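Local coordinates for protein enoyl-CoA hydratase (Bacillus halodurans, PDB 3LKE) that probably adds water across the double bond of enoyl-CoA thioesters, as a member of the crotonase superfamily, at residues 74-87 and 235-248. Numbering follows the deposited sequence.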
loop_
_atom_site.group_PDB
_atom_site.type_symbol
_atom_site.label_atom_id
_atom_site.label_comp_id
_atom_site.label_asym_id
_atom_site.label_seq_id
_atom_site.Cartn_x
_atom_site.Cartn_y
_atom_site.Cartn_z
ATOM N N CYS A 74 -34.580 -9.381 1.550
ATOM C CA CYS A 74 -34.089 -8.896 0.263
ATOM C C CYS A 74 -33.876 -10.008 -0.760
ATOM O O CYS A 74 -34.079 -9.800 -1.954
ATOM C CB CYS A 74 -32.793 -8.105 0.442
ATOM S SG CYS A 74 -33.013 -6.507 1.234
ATOM N N ALA A 75 -33.452 -11.184 -0.305
ATOM C CA ALA A 75 -33.272 -12.305 -1.220
ATOM C C ALA A 75 -34.623 -12.826 -1.691
ATOM O O ALA A 75 -34.734 -13.391 -2.776
ATOM C CB ALA A 75 -32.482 -13.422 -0.557
ATOM N N SER A 76 -35.647 -12.627 -0.865
ATOM C CA SER A 76 -36.994 -13.125 -1.152
ATOM C C SER A 76 -37.822 -12.127 -1.955
ATOM O O SER A 76 -38.877 -12.475 -2.482
ATOM C CB SER A 76 -37.730 -13.453 0.155
ATOM O OG SER A 76 -36.971 -14.328 0.972
ATOM N N ASP A 77 -37.353 -10.886 -2.033
ATOM C CA ASP A 77 -38.089 -9.833 -2.728
ATOM C C ASP A 77 -38.294 -10.183 -4.198
ATOM O O ASP A 77 -37.482 -10.893 -4.798
ATOM C CB ASP A 77 -37.353 -8.493 -2.623
ATOM C CG ASP A 77 -37.721 -7.712 -1.375
ATOM O OD1 ASP A 77 -36.942 -6.811 -0.995
ATOM O OD2 ASP A 77 -38.784 -7.989 -0.778
ATOM N N GLN A 78 -39.378 -9.671 -4.775
ATOM C CA GLN A 78 -39.653 -9.853 -6.195
ATOM C C GLN A 78 -38.746 -8.964 -7.047
ATOM O O GLN A 78 -38.212 -9.407 -8.068
ATOM C CB GLN A 78 -41.121 -9.547 -6.500
ATOM C CG GLN A 78 -42.123 -10.498 -5.849
ATOM C CD GLN A 78 -42.049 -11.904 -6.420
ATOM O OE1 GLN A 78 -41.326 -12.762 -5.904
ATOM N NE2 GLN A 78 -42.798 -12.148 -7.491
ATOM N N SER A 79 -38.584 -7.709 -6.631
ATOM C CA SER A 79 -37.708 -6.773 -7.337
ATOM C C SER A 79 -36.485 -6.418 -6.489
ATOM O O SER A 79 -36.391 -6.815 -5.328
ATOM C CB SER A 79 -38.459 -5.491 -7.694
ATOM O OG SER A 79 -38.675 -4.695 -6.538
ATOM N N ASP A 80 -35.569 -5.648 -7.072
ATOM C CA ASP A 80 -34.330 -5.271 -6.393
ATOM C C ASP A 80 -34.419 -3.877 -5.779
ATOM O O ASP A 80 -33.411 -3.315 -5.350
ATOM C CB ASP A 80 -33.164 -5.319 -7.379
ATOM C CG ASP A 80 -33.058 -6.655 -8.084
ATOM O OD1 ASP A 80 -32.864 -7.688 -7.400
ATOM O OD2 ASP A 80 -33.165 -6.668 -9.327
ATOM N N VAL A 81 -35.628 -3.324 -5.735
ATOM C CA VAL A 81 -35.819 -1.948 -5.287
ATOM C C VAL A 81 -35.440 -1.734 -3.818
ATOM O O VAL A 81 -34.822 -0.726 -3.466
ATOM C CB VAL A 81 -37.272 -1.478 -5.524
ATOM C CG1 VAL A 81 -37.531 -0.152 -4.831
ATOM C CG2 VAL A 81 -37.553 -1.377 -7.019
ATOM N N ARG A 82 -35.820 -2.680 -2.965
ATOM C CA ARG A 82 -35.532 -2.579 -1.538
ATOM C C ARG A 82 -34.027 -2.672 -1.301
ATOM O O ARG A 82 -33.466 -1.882 -0.551
ATOM C CB ARG A 82 -36.241 -3.691 -0.764
ATOM C CG ARG A 82 -37.734 -3.776 -1.030
ATOM C CD ARG A 82 -38.521 -2.763 -0.205
ATOM N NE ARG A 82 -38.511 -3.094 1.219
ATOM C CZ ARG A 82 -39.029 -4.205 1.736
ATOM N NH1 ARG A 82 -39.594 -5.112 0.947
ATOM N NH2 ARG A 82 -38.977 -4.418 3.044
ATOM N N LEU A 83 -33.384 -3.644 -1.942
ATOM C CA LEU A 83 -31.938 -3.808 -1.817
ATOM C C LEU A 83 -31.201 -2.540 -2.246
ATOM O O LEU A 83 -30.348 -2.031 -1.513
ATOM C CB LEU A 83 -31.450 -5.023 -2.620
ATOM C CG LEU A 83 -29.981 -5.439 -2.439
ATOM C CD1 LEU A 83 -29.583 -5.420 -0.961
ATOM C CD2 LEU A 83 -29.731 -6.811 -3.046
ATOM N N ARG A 84 -31.524 -2.025 -3.428
ATOM C CA ARG A 84 -30.833 -0.843 -3.940
ATOM C C ARG A 84 -31.049 0.371 -3.041
ATOM O O ARG A 84 -30.140 1.182 -2.850
ATOM C CB ARG A 84 -31.232 -0.545 -5.393
ATOM C CG ARG A 84 -30.717 -1.585 -6.383
ATOM C CD ARG A 84 -31.127 -1.275 -7.818
ATOM N NE ARG A 84 -30.614 -2.279 -8.750
ATOM C CZ ARG A 84 -29.405 -2.238 -9.305
ATOM N NH1 ARG A 84 -28.570 -1.244 -9.019
ATOM N NH2 ARG A 84 -29.025 -3.196 -10.142
ATOM N N GLU A 85 -32.248 0.479 -2.478
ATOM C CA GLU A 85 -32.573 1.579 -1.576
ATOM C C GLU A 85 -31.660 1.594 -0.347
ATOM O O GLU A 85 -31.100 2.638 -0.001
ATOM C CB GLU A 85 -34.045 1.504 -1.148
ATOM C CG GLU A 85 -34.426 2.471 -0.041
ATOM C CD GLU A 85 -35.908 2.389 0.313
ATOM O OE1 GLU A 85 -36.713 2.002 -0.569
ATOM O OE2 GLU A 85 -36.261 2.712 1.468
ATOM N N VAL A 86 -31.500 0.443 0.303
ATOM C CA VAL A 86 -30.715 0.391 1.533
ATOM C C VAL A 86 -29.216 0.522 1.238
ATOM O O VAL A 86 -28.491 1.191 1.971
ATOM C CB VAL A 86 -31.003 -0.881 2.371
ATOM C CG1 VAL A 86 -30.636 -2.126 1.614
ATOM C CG2 VAL A 86 -30.257 -0.827 3.704
ATOM N N LEU A 87 -28.773 -0.096 0.150
ATOM C CA LEU A 87 -27.387 0.040 -0.278
ATOM C C LEU A 87 -27.083 1.499 -0.555
ATOM O O LEU A 87 -26.012 1.994 -0.218
ATOM C CB LEU A 87 -27.115 -0.816 -1.517
ATOM C CG LEU A 87 -27.012 -2.303 -1.187
ATOM C CD1 LEU A 87 -26.921 -3.160 -2.451
ATOM C CD2 LEU A 87 -25.813 -2.559 -0.255
ATOM N N THR A 235 -22.496 -2.515 -5.316
ATOM C CA THR A 235 -23.956 -2.530 -5.412
ATOM C C THR A 235 -24.395 -3.482 -6.523
ATOM O O THR A 235 -25.203 -4.383 -6.295
ATOM C CB THR A 235 -24.500 -1.119 -5.663
ATOM O OG1 THR A 235 -24.132 -0.271 -4.566
ATOM C CG2 THR A 235 -26.032 -1.134 -5.805
ATOM N N GLU A 236 -23.822 -3.313 -7.712
ATOM C CA GLU A 236 -24.230 -4.131 -8.850
ATOM C C GLU A 236 -23.922 -5.605 -8.627
ATOM O O GLU A 236 -24.727 -6.463 -8.987
ATOM C CB GLU A 236 -23.601 -3.628 -10.152
ATOM C CG GLU A 236 -24.009 -2.212 -10.505
ATOM C CD GLU A 236 -25.522 -2.053 -10.660
ATOM O OE1 GLU A 236 -26.185 -3.009 -11.117
ATOM O OE2 GLU A 236 -26.040 -0.972 -10.328
ATOM N N GLU A 237 -22.762 -5.906 -8.034
ATOM C CA GLU A 237 -22.384 -7.301 -7.811
ATOM C C GLU A 237 -23.285 -7.960 -6.777
ATOM O O GLU A 237 -23.657 -9.119 -6.918
ATOM C CB GLU A 237 -20.919 -7.439 -7.368
ATOM C CG GLU A 237 -19.884 -6.954 -8.385
ATOM C CD GLU A 237 -19.873 -7.759 -9.685
ATOM O OE1 GLU A 237 -20.280 -8.944 -9.688
ATOM O OE2 GLU A 237 -19.428 -7.196 -10.707
ATOM N N LEU A 238 -23.620 -7.228 -5.721
ATOM C CA LEU A 238 -24.444 -7.804 -4.663
ATOM C C LEU A 238 -25.873 -8.023 -5.158
ATOM O O LEU A 238 -26.496 -9.028 -4.839
ATOM C CB LEU A 238 -24.451 -6.904 -3.423
ATOM C CG LEU A 238 -25.000 -7.582 -2.166
ATOM C CD1 LEU A 238 -24.144 -8.784 -1.792
ATOM C CD2 LEU A 238 -25.093 -6.605 -0.998
ATOM N N VAL A 239 -26.375 -7.083 -5.947
ATOM C CA VAL A 239 -27.745 -7.179 -6.455
ATOM C C VAL A 239 -27.867 -8.383 -7.373
ATOM O O VAL A 239 -28.873 -9.101 -7.356
ATOM C CB VAL A 239 -28.160 -5.908 -7.217
ATOM C CG1 VAL A 239 -29.426 -6.173 -8.061
ATOM C CG2 VAL A 239 -28.390 -4.758 -6.248
ATOM N N ALA A 240 -26.828 -8.601 -8.174
ATOM C CA ALA A 240 -26.794 -9.726 -9.096
ATOM C C ALA A 240 -26.767 -11.045 -8.328
ATOM O O ALA A 240 -27.386 -12.016 -8.730
ATOM C CB ALA A 240 -25.587 -9.612 -10.035
ATOM N N LEU A 241 -26.045 -11.085 -7.211
ATOM C CA LEU A 241 -25.968 -12.317 -6.439
ATOM C C LEU A 241 -27.284 -12.608 -5.694
ATOM O O LEU A 241 -27.653 -13.767 -5.494
ATOM C CB LEU A 241 -24.795 -12.261 -5.456
ATOM C CG LEU A 241 -23.410 -12.499 -6.051
ATOM C CD1 LEU A 241 -22.321 -12.008 -5.089
ATOM C CD2 LEU A 241 -23.216 -13.981 -6.384
ATOM N N PHE A 242 -27.980 -11.557 -5.282
ATOM C CA PHE A 242 -29.227 -11.735 -4.527
ATOM C C PHE A 242 -30.379 -12.223 -5.415
ATOM O O PHE A 242 -31.466 -12.529 -4.923
ATOM C CB PHE A 242 -29.607 -10.454 -3.788
ATOM C CG PHE A 242 -29.126 -10.422 -2.372
ATOM C CD1 PHE A 242 -27.773 -10.319 -2.091
ATOM C CD2 PHE A 242 -30.024 -10.499 -1.315
ATOM C CE1 PHE A 242 -27.321 -10.297 -0.794
ATOM C CE2 PHE A 242 -29.576 -10.479 -0.003
ATOM C CZ PHE A 242 -28.225 -10.377 0.259
ATOM N N LYS A 243 -30.120 -12.312 -6.718
ATOM C CA LYS A 243 -31.097 -12.844 -7.669
ATOM C C LYS A 243 -30.896 -14.342 -7.863
ATOM O O LYS A 243 -31.701 -15.007 -8.515
ATOM C CB LYS A 243 -30.963 -12.147 -9.024
ATOM C CG LYS A 243 -31.293 -10.668 -9.008
ATOM C CD LYS A 243 -31.276 -10.105 -10.421
ATOM C CE LYS A 243 -31.544 -8.606 -10.423
ATOM N NZ LYS A 243 -31.453 -8.016 -11.793
ATOM N N GLN A 244 -29.807 -14.866 -7.309
ATOM C CA GLN A 244 -29.465 -16.276 -7.470
ATOM C C GLN A 244 -30.012 -17.076 -6.290
ATOM O O GLN A 244 -29.886 -16.661 -5.141
ATOM C CB GLN A 244 -27.943 -16.442 -7.625
ATOM C CG GLN A 244 -27.398 -15.715 -8.857
ATOM C CD GLN A 244 -25.871 -15.688 -8.959
ATOM O OE1 GLN A 244 -25.184 -16.686 -8.709
ATOM N NE2 GLN A 244 -25.337 -14.539 -9.353
ATOM N N THR A 245 -30.632 -18.215 -6.573
ATOM C CA THR A 245 -31.307 -18.988 -5.532
ATOM C C THR A 245 -30.385 -19.472 -4.410
ATOM O O THR A 245 -30.843 -19.709 -3.292
ATOM C CB THR A 245 -32.063 -20.202 -6.120
ATOM O OG1 THR A 245 -31.129 -21.128 -6.683
ATOM C CG2 THR A 245 -33.037 -19.749 -7.188
ATOM N N GLU A 246 -29.095 -19.610 -4.703
ATOM C CA GLU A 246 -28.139 -20.078 -3.700
ATOM C C GLU A 246 -28.073 -19.143 -2.487
ATOM O O GLU A 246 -27.893 -19.593 -1.353
ATOM C CB GLU A 246 -26.742 -20.228 -4.312
ATOM C CG GLU A 246 -25.672 -20.683 -3.326
ATOM C CD GLU A 246 -25.850 -22.125 -2.881
ATOM O OE1 GLU A 246 -26.587 -22.874 -3.554
ATOM O OE2 GLU A 246 -25.244 -22.514 -1.862
ATOM N N ILE A 247 -28.206 -17.845 -2.739
ATOM C CA ILE A 247 -28.092 -16.840 -1.687
ATOM C C ILE A 247 -29.305 -16.931 -0.759
ATOM O O ILE A 247 -29.167 -16.930 0.468
ATOM C CB ILE A 247 -27.953 -15.415 -2.275
ATOM C CG1 ILE A 247 -26.505 -15.130 -2.720
ATOM C CG2 ILE A 247 -28.350 -14.369 -1.250
ATOM C CD1 ILE A 247 -25.926 -16.097 -3.738
ATOM N N LYS A 248 -30.496 -17.030 -1.343
ATOM C CA LYS A 248 -31.705 -17.225 -0.537
ATOM C C LYS A 248 -31.556 -18.492 0.300
ATOM O O LYS A 248 -31.806 -18.487 1.505
ATOM C CB LYS A 248 -32.939 -17.325 -1.440
ATOM C CG LYS A 248 -34.260 -17.537 -0.711
ATOM C CD LYS A 248 -35.404 -17.610 -1.719
ATOM C CE LYS A 248 -36.751 -17.818 -1.047
ATOM N NZ LYS A 248 -37.146 -16.648 -0.214
#
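In this crotonase-fold chain, helix 81-98 uses L83, R84 and L87 to pack on T235 and V239 of helix 223-241 and on F242. The end of helix 68-76 meets F242 and K248 of helix 245-253. Segments 81-87 and 235-241 run nearly antiparallel, at 151°, with axes 10.5 Å apart. L83 CD2 sits 3.7 Å from F242 CB and also lies close to V239 CG2. L87 CD1 extends the apolar seam to T235 CG2, at 4.0 Å. The F242 ring turns its edge to the end of helix 68-76, where A75 N lies 3.6 Å from F242 CD2. I247 CG2 covers one face of that ring, and I143 and L251 also touch F242. A75 CB rests 3.9 Å from K248 CA.

Beside the apolar seam, R84 grips E236 end-on. R84 NH1 donates to E236 OE2 at 2.9 Å and R84 NH2 to E236 OE1 at 3.0 Å, two nearly straight hydrogen bonds of a salt bridge. The carboxylate plane is tilted 32° from the guanidinium. R84 is extended from CG to NE, while E236 bends at chi2 (-59°) to bring its carboxylate round. V239 CG2 lies 4.0 Å above the R84 guanidinium plane. An alanine at R84 would probably leave the E236 carboxylate without its charge partner and uncover V239. The two bonds and the valine over one face probably fix the rotation of the guanidinium, and the salt bridge borders the apolar seam.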